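Low molecular weight heat shock protein (PDB 3GLA) probably acts as a small heat-shock chaperone of the alpha-crystallin family, binding unfolding proteins under stress to limit their aggregation. Local coordinates at residues G37-E48 with R61-L72. Residues are numbered along the deposited sequence; the frame is centred on the assembly and turned at random. Where two conformers were deposited one is given.
Sequences GILSIRGERKSE and RRYGSFHRRFAL
F66 lies flat against the backbone of G43: the amide N of G43 sits over the centre of the ring, 3.4 Å above its plane. A chi1 of 62° swings the ring back across the neighbouring strand, and G43, having no side chain, lets it come down on the peptide. The edge of the same ring meets the side chain of I41, with I41 CG1 4.0 Å from F66 CE1. I41, L39, F66 and F70 share one face of the antiparallel ladder formed by strands 38-45 and 64-71. There L39, I41 and F70 pack on strands 7-11 and 15-21 of the opposing sheet, as expected for the alpha-crystallin beta-sandwich, while F66 meets P5, L22 and I25 in loops and the ring of W3 edge-to-face.

The other face, apart from I38 and A71, is polar. The H67 ring is covered on one side by the R42 guanidinium, the planes 34° apart, and on the opposite side by that of R69. R42 CB adds a CH-pi contact 4.2 Å from the ring centroid.

At the strand ends and just beyond them, S47 CB stands over the face of Y63, 3.5 Å from its centroid. R45 reaches out fully extended, and its NH1 gives R62 O an almost straight bond (2.8 Å, 168°) in the carbonyl plane. R61 NH2 bridges to E48 OE1 at 2.7 Å. R45 NH2 and R61 NH1 approach to 2.9 Å, a pairing of like charges that D21 of the second subunit probably offsets, since it forms salt bridges with both arginines. The chemistry thus changes along the strand pair, from apolar packing between sheets to a charged, partly water-bridged end that takes part in the subunit interface.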
ATOM      1  N   GLY B  37       6.779  -8.884 -23.808  1.00 25.84           N
ATOM      2  CA  GLY B  37       5.684  -9.608 -23.149  1.00 25.59           C
ATOM      3  C   GLY B  37       5.871  -9.545 -21.616  1.00 24.49           C
ATOM      4  O   GLY B  37       5.092 -10.120 -20.933  1.00 26.84           O
ATOM      5  N   ILE B  38       6.822  -8.725 -21.162  1.00 22.94           N
ATOM      6  CA  ILE B  38       7.095  -8.744 -19.685  1.00 22.11           C
ATOM      7  C   ILE B  38       6.763  -7.326 -19.202  1.00 19.34           C
ATOM      8  O   ILE B  38       7.425  -6.310 -19.554  1.00 20.63           O
ATOM      9  CB  ILE B  38       8.520  -9.094 -19.431  1.00 23.73           C
ATOM     10  CG1 ILE B  38       8.749 -10.547 -19.888  1.00 25.01           C
ATOM     11  CG2 ILE B  38       8.753  -8.974 -17.880  1.00 24.49           C
ATOM     12  CD1 ILE B  38      10.225 -10.810 -19.925  1.00 26.80           C
ATOM     13  N   LEU B  39       5.755  -7.273 -18.282  1.00 19.28           N
ATOM     14  CA  LEU B  39       5.382  -6.013 -17.673  1.00 17.41           C
ATOM     15  C   LEU B  39       6.254  -5.798 -16.453  1.00 20.85           C
ATOM     16  O   LEU B  39       6.337  -6.687 -15.617  1.00 22.26           O
ATOM     17  CB  LEU B  39       3.900  -6.156 -17.268  1.00 16.63           C
ATOM     18  CG  LEU B  39       3.263  -4.963 -16.510  1.00 19.28           C
ATOM     19  CD1 LEU B  39       3.312  -3.654 -17.376  1.00 22.92           C
ATOM     20  CD2 LEU B  39       1.816  -5.299 -16.125  1.00 25.36           C
ATOM     21  N   SER B  40       6.836  -4.612 -16.340  1.00 19.13           N
ATOM     22  CA  SER B  40       7.816  -4.287 -15.267  1.00 19.89           C
ATOM     23  C   SER B  40       7.227  -3.096 -14.501  1.00 20.89           C
ATOM     24  O   SER B  40       6.650  -2.147 -15.059  1.00 19.91           O
ATOM     25  CB  SER B  40       9.106  -3.786 -15.994  1.00 20.84           C
ATOM     26  OG  SER B  40       9.927  -3.100 -15.115  1.00 34.86           O
ATOM     27  N   ILE B  41       7.341  -3.154 -13.191  1.00 20.15           N
ATOM     28  CA  ILE B  41       7.101  -1.993 -12.400  1.00 17.21           C
ATOM     29  C   ILE B  41       8.336  -1.725 -11.613  1.00 17.96           C
ATOM     30  O   ILE B  41       8.934  -2.641 -11.074  1.00 17.96           O
ATOM     31  CB  ILE B  41       5.881  -2.120 -11.431  1.00 18.28           C
ATOM     32  CG1 ILE B  41       6.043  -3.360 -10.509  1.00 18.43           C
ATOM     33  CG2 ILE B  41       4.623  -2.212 -12.260  1.00 20.79           C
ATOM     34  CD1 ILE B  41       4.967  -3.411  -9.364  1.00 21.21           C
ATOM     35  N   ARG B  42       8.710  -0.455 -11.497  1.00 17.64           N
ATOM     36  CA  ARG B  42       9.919  -0.204 -10.795  1.00 18.02           C
ATOM     37  C   ARG B  42       9.810   1.159 -10.187  1.00 19.43           C
ATOM     38  O   ARG B  42       9.024   1.997 -10.655  1.00 20.51           O
ATOM     39  CB  ARG B  42      11.157  -0.323 -11.666  1.00 24.51           C
ATOM     40  CG  ARG B  42      11.243   0.704 -12.484  1.00 29.14           C
ATOM     41  CD  ARG B  42      12.428   0.376 -13.464  1.00 43.34           C
ATOM     42  NE  ARG B  42      13.628  -0.076 -12.840  1.00 44.26           N
ATOM     43  CZ  ARG B  42      14.534  -0.812 -13.486  1.00 57.17           C
ATOM     44  NH1 ARG B  42      14.337  -1.162 -14.788  1.00 57.65           N
ATOM     45  NH2 ARG B  42      15.629  -1.208 -12.836  1.00 57.45           N
ATOM     46  N   GLY B  43      10.555   1.341  -9.112  1.00 20.86           N
ATOM     47  CA  GLY B  43      10.487   2.675  -8.489  1.00 23.05           C
ATOM     48  C   GLY B  43      11.189   2.516  -7.132  1.00 21.36           C
ATOM     49  O   GLY B  43      11.974   1.546  -6.884  1.00 22.41           O
ATOM     50  N   GLU B  44      10.903   3.509  -6.291  1.00 23.45           N
ATOM     51  CA  GLU B  44      11.705   3.586  -5.029  1.00 22.86           C
ATOM     52  C   GLU B  44      10.792   4.280  -4.081  1.00 24.70           C
ATOM     53  O   GLU B  44      10.044   5.172  -4.395  1.00 24.43           O
ATOM     54  CB  GLU B  44      13.019   4.341  -5.161  1.00 26.00           C
ATOM     55  CG  GLU B  44      13.953   4.328  -3.913  1.00 42.04           C
ATOM     56  CD  GLU B  44      15.492   4.058  -4.122  1.00 57.88           C
ATOM     57  OE1 GLU B  44      16.187   4.099  -3.072  1.00 61.07           O
ATOM     58  OE2 GLU B  44      16.002   3.793  -5.254  1.00 62.57           O
ATOM     59  N   ARG B  45      10.795   3.797  -2.856  1.00 24.04           N
ATOM     60  CA  ARG B  45      10.048   4.446  -1.938  1.00 24.08           C
ATOM     61  C   ARG B  45      11.001   4.892  -0.874  1.00 19.79           C
ATOM     62  O   ARG B  45      11.842   4.111  -0.503  1.00 19.97           O
ATOM     63  CB  ARG B  45       9.172   3.214  -1.357  1.00 28.25           C
ATOM     64  CG  ARG B  45       8.543   3.554  -0.133  1.00 20.51           C
ATOM     65  CD  ARG B  45       7.696   2.308   0.401  1.00 26.99           C
ATOM     66  NE  ARG B  45       6.875   2.716   1.294  1.00 25.53           N
ATOM     67  CZ  ARG B  45       5.910   2.100   1.912  1.00 22.24           C
ATOM     68  NH1 ARG B  45       6.114   0.971   2.569  1.00 20.99           N
ATOM     69  NH2 ARG B  45       5.040   2.899   2.315  1.00 25.48           N
ATOM     70  N   LYS B  46      10.871   6.094  -0.357  1.00 23.22           N
ATOM     71  CA  LYS B  46      11.609   6.443   0.822  1.00 25.15           C
ATOM     72  C   LYS B  46      10.684   6.105   2.037  1.00 21.66           C
ATOM     73  O   LYS B  46       9.509   5.927   1.847  1.00 25.18           O
ATOM     74  CB  LYS B  46      11.839   7.986   0.933  1.00 29.41           C
ATOM     75  CG  LYS B  46      12.718   8.613  -0.282  1.00 39.32           C
ATOM     76  CD  LYS B  46      14.013   7.896  -0.413  1.00 40.98           C
ATOM     77  CE  LYS B  46      14.835   8.497  -1.665  1.00 50.76           C
ATOM     78  NZ  LYS B  46      14.723   7.587  -2.856  1.00 53.59           N
ATOM     79  N   SER B  47      11.318   6.056   3.166  1.00 23.39           N
ATOM     80  CA  SER B  47      10.513   5.887   4.382  1.00 22.33           C
ATOM     81  C   SER B  47      11.042   6.840   5.388  1.00 21.73           C
ATOM     82  O   SER B  47      12.240   6.998   5.610  1.00 23.17           O
ATOM     83  CB  SER B  47      10.783   4.488   4.940  1.00 22.23           C
ATOM     84  OG  SER B  47       9.975   4.324   6.108  1.00 22.08           O
ATOM     85  N   GLU B  48      10.068   7.258   6.194  1.00 21.88           N
ATOM     86  CA  GLU B  48      10.408   8.014   7.325  1.00 22.90           C
ATOM     87  C   GLU B  48      11.266   7.297   8.285  1.00 23.54           C
ATOM     88  O   GLU B  48      12.038   7.951   9.058  1.00 22.94           O
ATOM     89  CB  GLU B  48       9.096   8.460   7.982  1.00 26.06           C
ATOM     90  CG  GLU B  48       8.177   9.255   6.925  1.00 24.22           C
ATOM     91  CD  GLU B  48       7.119   8.288   6.062  1.00 30.39           C
ATOM     92  OE1 GLU B  48       7.339   6.992   5.859  1.00 26.10           O
ATOM     93  OE2 GLU B  48       6.068   8.827   5.433  1.00 28.17           O
ATOM     94  N   ARG B  61       7.811  -1.130   7.833  1.00 14.78           N
ATOM     95  CA  ARG B  61       7.384  -0.845   6.513  1.00 14.21           C
ATOM     96  C   ARG B  61       8.613  -1.009   5.623  1.00 15.40           C
ATOM     97  O   ARG B  61       9.704  -0.534   5.902  1.00 16.26           O
ATOM     98  CB  ARG B  61       6.871   0.635   6.429  1.00 12.57           C
ATOM     99  CG  ARG B  61       5.558   0.604   7.137  1.00 13.83           C
ATOM    100  CD  ARG B  61       4.705   1.852   6.969  1.00 23.03           C
ATOM    101  NE  ARG B  61       5.359   2.959   6.797  1.00 30.11           N
ATOM    102  CZ  ARG B  61       5.700   3.895   5.968  1.00 26.84           C
ATOM    103  NH1 ARG B  61       5.245   4.381   4.788  1.00 28.55           N
ATOM    104  NH2 ARG B  61       6.648   4.464   6.653  1.00 20.41           N
ATOM    105  N   ARG B  62       8.334  -1.617   4.465  1.00 17.43           N
ATOM    106  CA  ARG B  62       9.502  -1.903   3.556  1.00 18.42           C
ATOM    107  C   ARG B  62       9.657  -0.723   2.670  1.00 19.00           C
ATOM    108  O   ARG B  62       8.670  -0.031   2.301  1.00 20.43           O
ATOM    109  CB  ARG B  62       9.154  -3.172   2.727  1.00 23.39           C
ATOM    110  CG  ARG B  62       8.938  -4.407   3.632  1.00 27.97           C
ATOM    111  CD  ARG B  62      10.309  -4.892   4.028  1.00 45.56           C
ATOM    112  NE  ARG B  62      10.158  -6.158   4.757  1.00 55.41           N
ATOM    113  CZ  ARG B  62       8.983  -6.776   4.907  1.00 57.26           C
ATOM    114  NH1 ARG B  62       8.899  -7.917   5.577  1.00 56.58           N
ATOM    115  NH2 ARG B  62       7.881  -6.235   4.383  1.00 58.92           N
ATOM    116  N   TYR B  63      10.876  -0.517   2.202  1.00 17.24           N
ATOM    117  CA  TYR B  63      11.047   0.633   1.301  1.00 18.65           C
ATOM    118  C   TYR B  63      12.329   0.423   0.510  1.00 20.24           C
ATOM    119  O   TYR B  63      12.836  -0.693   0.577  1.00 19.98           O
ATOM    120  CB  TYR B  63      11.043   1.964   2.094  1.00 19.77           C
ATOM    121  CG  TYR B  63      12.165   2.021   3.063  1.00 22.47           C
ATOM    122  CD1 TYR B  63      13.276   2.752   2.764  1.00 24.87           C
ATOM    123  CD2 TYR B  63      12.102   1.340   4.319  1.00 21.79           C
ATOM    124  CE1 TYR B  63      14.347   2.848   3.651  1.00 30.02           C
ATOM    125  CE2 TYR B  63      13.171   1.396   5.222  1.00 24.01           C
ATOM    126  CZ  TYR B  63      14.282   2.188   4.893  1.00 28.55           C
ATOM    127  OH  TYR B  63      15.303   2.276   5.796  1.00 28.20           O
ATOM    128  N   GLY B  64      12.717   1.470  -0.171  1.00 21.14           N
ATOM    129  CA  GLY B  64      13.879   1.386  -1.086  1.00 20.14           C
ATOM    130  C   GLY B  64      13.389   1.024  -2.455  1.00 20.89           C
ATOM    131  O   GLY B  64      12.220   1.275  -2.817  1.00 18.88           O
ATOM    132  N   SER B  65      14.294   0.432  -3.216  1.00 20.89           N
ATOM    133  CA  SER B  65      13.916   0.268  -4.621  1.00 21.53           C
ATOM    134  C   SER B  65      13.073  -1.018  -4.761  1.00 17.93           C
ATOM    135  O   SER B  65      13.181  -1.981  -3.994  1.00 21.76           O
ATOM    136  CB  SER B  65      15.172   0.074  -5.521  1.00 20.28           C
ATOM    137  OG  SER B  65      15.975   1.157  -5.277  0.50 23.85           O
ATOM    138  N   PHE B  66      12.241  -1.002  -5.769  1.00 18.75           N
ATOM    139  CA  PHE B  66      11.599  -2.260  -6.082  1.00 18.75           C
ATOM    140  C   PHE B  66      11.595  -2.367  -7.621  1.00 19.61           C
ATOM    141  O   PHE B  66      11.734  -1.382  -8.319  1.00 18.27           O
ATOM    142  CB  PHE B  66      10.101  -2.288  -5.624  1.00 18.87           C
ATOM    143  CG  PHE B  66       9.263  -1.278  -6.273  1.00 19.07           C
ATOM    144  CD1 PHE B  66       8.535  -1.635  -7.440  1.00 19.31           C
ATOM    145  CD2 PHE B  66       9.169   0.017  -5.744  1.00 24.04           C
ATOM    146  CE1 PHE B  66       7.692  -0.722  -8.055  1.00 21.50           C
ATOM    147  CE2 PHE B  66       8.327   0.989  -6.393  1.00 24.15           C
ATOM    148  CZ  PHE B  66       7.590   0.570  -7.568  1.00 22.27           C
ATOM    149  N   HIS B  67      11.500  -3.602  -8.076  1.00 18.93           N
ATOM    150  CA  HIS B  67      11.358  -3.836  -9.492  1.00 18.83           C
ATOM    151  C   HIS B  67      10.843  -5.218  -9.630  1.00 16.87           C
ATOM    152  O   HIS B  67      11.439  -6.179  -9.158  1.00 20.98           O
ATOM    153  CB  HIS B  67      12.749  -3.749 -10.024  1.00 21.24           C
ATOM    154  CG  HIS B  67      12.846  -3.913 -11.473  1.00 25.84           C
ATOM    155  ND1 HIS B  67      11.766  -4.002 -12.328  1.00 27.11           N
ATOM    156  CD2 HIS B  67      13.948  -3.892 -12.266  1.00 30.58           C
ATOM    157  CE1 HIS B  67      12.203  -4.100 -13.588  1.00 25.43           C
ATOM    158  NE2 HIS B  67      13.505  -4.023 -13.569  1.00 32.45           N
ATOM    159  N   ARG B  68       9.672  -5.312 -10.160  1.00 16.85           N
ATOM    160  CA  ARG B  68       9.096  -6.617 -10.339  1.00 17.30           C
ATOM    161  C   ARG B  68       8.746  -6.629 -11.849  1.00 18.22           C
ATOM    162  O   ARG B  68       8.424  -5.626 -12.475  1.00 19.27           O
ATOM    163  CB  ARG B  68       7.808  -6.762  -9.578  1.00 16.46           C
ATOM    164  CG  ARG B  68       8.196  -6.649  -8.052  1.00 15.63           C
ATOM    165  CD  ARG B  68       7.072  -7.235  -7.177  1.00 15.56           C
ATOM    166  NE  ARG B  68       6.976  -8.659  -7.310  1.00 15.64           N
ATOM    167  CZ  ARG B  68       5.861  -9.314  -6.946  1.00 16.50           C
ATOM    168  NH1 ARG B  68       4.750  -8.666  -6.550  1.00 16.16           N
ATOM    169  NH2 ARG B  68       5.838 -10.611  -7.083  1.00 16.61           N
ATOM    170  N   ARG B  69       8.791  -7.861 -12.303  1.00 18.50           N
ATOM    171  CA  ARG B  69       8.495  -8.186 -13.729  1.00 18.99           C
ATOM    172  C   ARG B  69       7.492  -9.228 -13.752  1.00 17.15           C
ATOM    173  O   ARG B  69       7.496 -10.226 -12.970  1.00 19.15           O
ATOM    174  CB  ARG B  69       9.802  -8.695 -14.367  1.00 18.31           C
ATOM    175  CG  ARG B  69      10.862  -7.630 -14.493  1.00 24.01           C
ATOM    176  CD  ARG B  69      12.341  -8.203 -15.018  1.00 28.28           C
ATOM    177  NE  ARG B  69      13.108  -8.255 -13.823  1.00 49.37           N
ATOM    178  CZ  ARG B  69      14.098  -7.506 -13.411  1.00 45.76           C
ATOM    179  NH1 ARG B  69      14.791  -6.668 -14.177  1.00 49.56           N
ATOM    180  NH2 ARG B  69      14.476  -7.725 -12.190  1.00 54.97           N
ATOM    181  N   PHE B  70       6.564  -9.096 -14.691  1.00 18.54           N
ATOM    182  CA  PHE B  70       5.509 -10.053 -14.816  1.00 18.30           C
ATOM    183  C   PHE B  70       5.374 -10.409 -16.305  1.00 21.30           C
ATOM    184  O   PHE B  70       4.836  -9.631 -17.078  1.00 19.11           O
ATOM    185  CB  PHE B  70       4.197  -9.591 -14.323  1.00 19.06           C
ATOM    186  CG  PHE B  70       4.282  -9.126 -12.872  1.00 19.01           C
ATOM    187  CD1 PHE B  70       4.654  -7.808 -12.590  1.00 18.09           C
ATOM    188  CD2 PHE B  70       4.273 -10.057 -11.858  1.00 18.51           C
ATOM    189  CE1 PHE B  70       4.793  -7.368 -11.279  1.00 18.60           C
ATOM    190  CE2 PHE B  70       4.449  -9.631 -10.500  1.00 19.60           C
ATOM    191  CZ  PHE B  70       4.697  -8.270 -10.242  1.00 20.06           C
ATOM    192  N   ALA B  71       5.830 -11.579 -16.681  1.00 21.14           N
ATOM    193  CA  ALA B  71       5.546 -12.014 -18.057  1.00 23.24           C
ATOM    194  C   ALA B  71       4.030 -12.185 -18.165  1.00 21.73           C
ATOM    195  O   ALA B  71       3.365 -12.761 -17.329  1.00 23.79           O
ATOM    196  CB  ALA B  71       6.221 -13.425 -18.220  1.00 23.85           C
ATOM    197  N   LEU B  72       3.401 -11.682 -19.250  1.00 23.19           N
ATOM    198  CA  LEU B  72       2.006 -11.804 -19.416  1.00 21.03           C
ATOM    199  C   LEU B  72       1.792 -12.629 -20.741  1.00 21.70           C
ATOM    200  O   LEU B  72       2.766 -12.809 -21.488  1.00 23.23           O
ATOM    201  CB  LEU B  72       1.451 -10.421 -19.705  1.00 21.65           C
ATOM    202  CG  LEU B  72       1.515  -9.487 -18.449  1.00 23.68           C
ATOM    203  CD1 LEU B  72       0.991  -8.150 -18.953  1.00 22.61           C
ATOM    204  CD2 LEU B  72       0.573 -10.030 -17.424  1.00 25.31           C
TER
HETATM  205  O   HOH W   1       6.714   5.922   2.132  1.00 30.77           O
HETATM  206  O   HOH W   2      10.074   1.937   7.196  1.00 16.82           O
HETATM  207  O   HOH W   3       5.023   7.435   3.278  1.00 33.17           O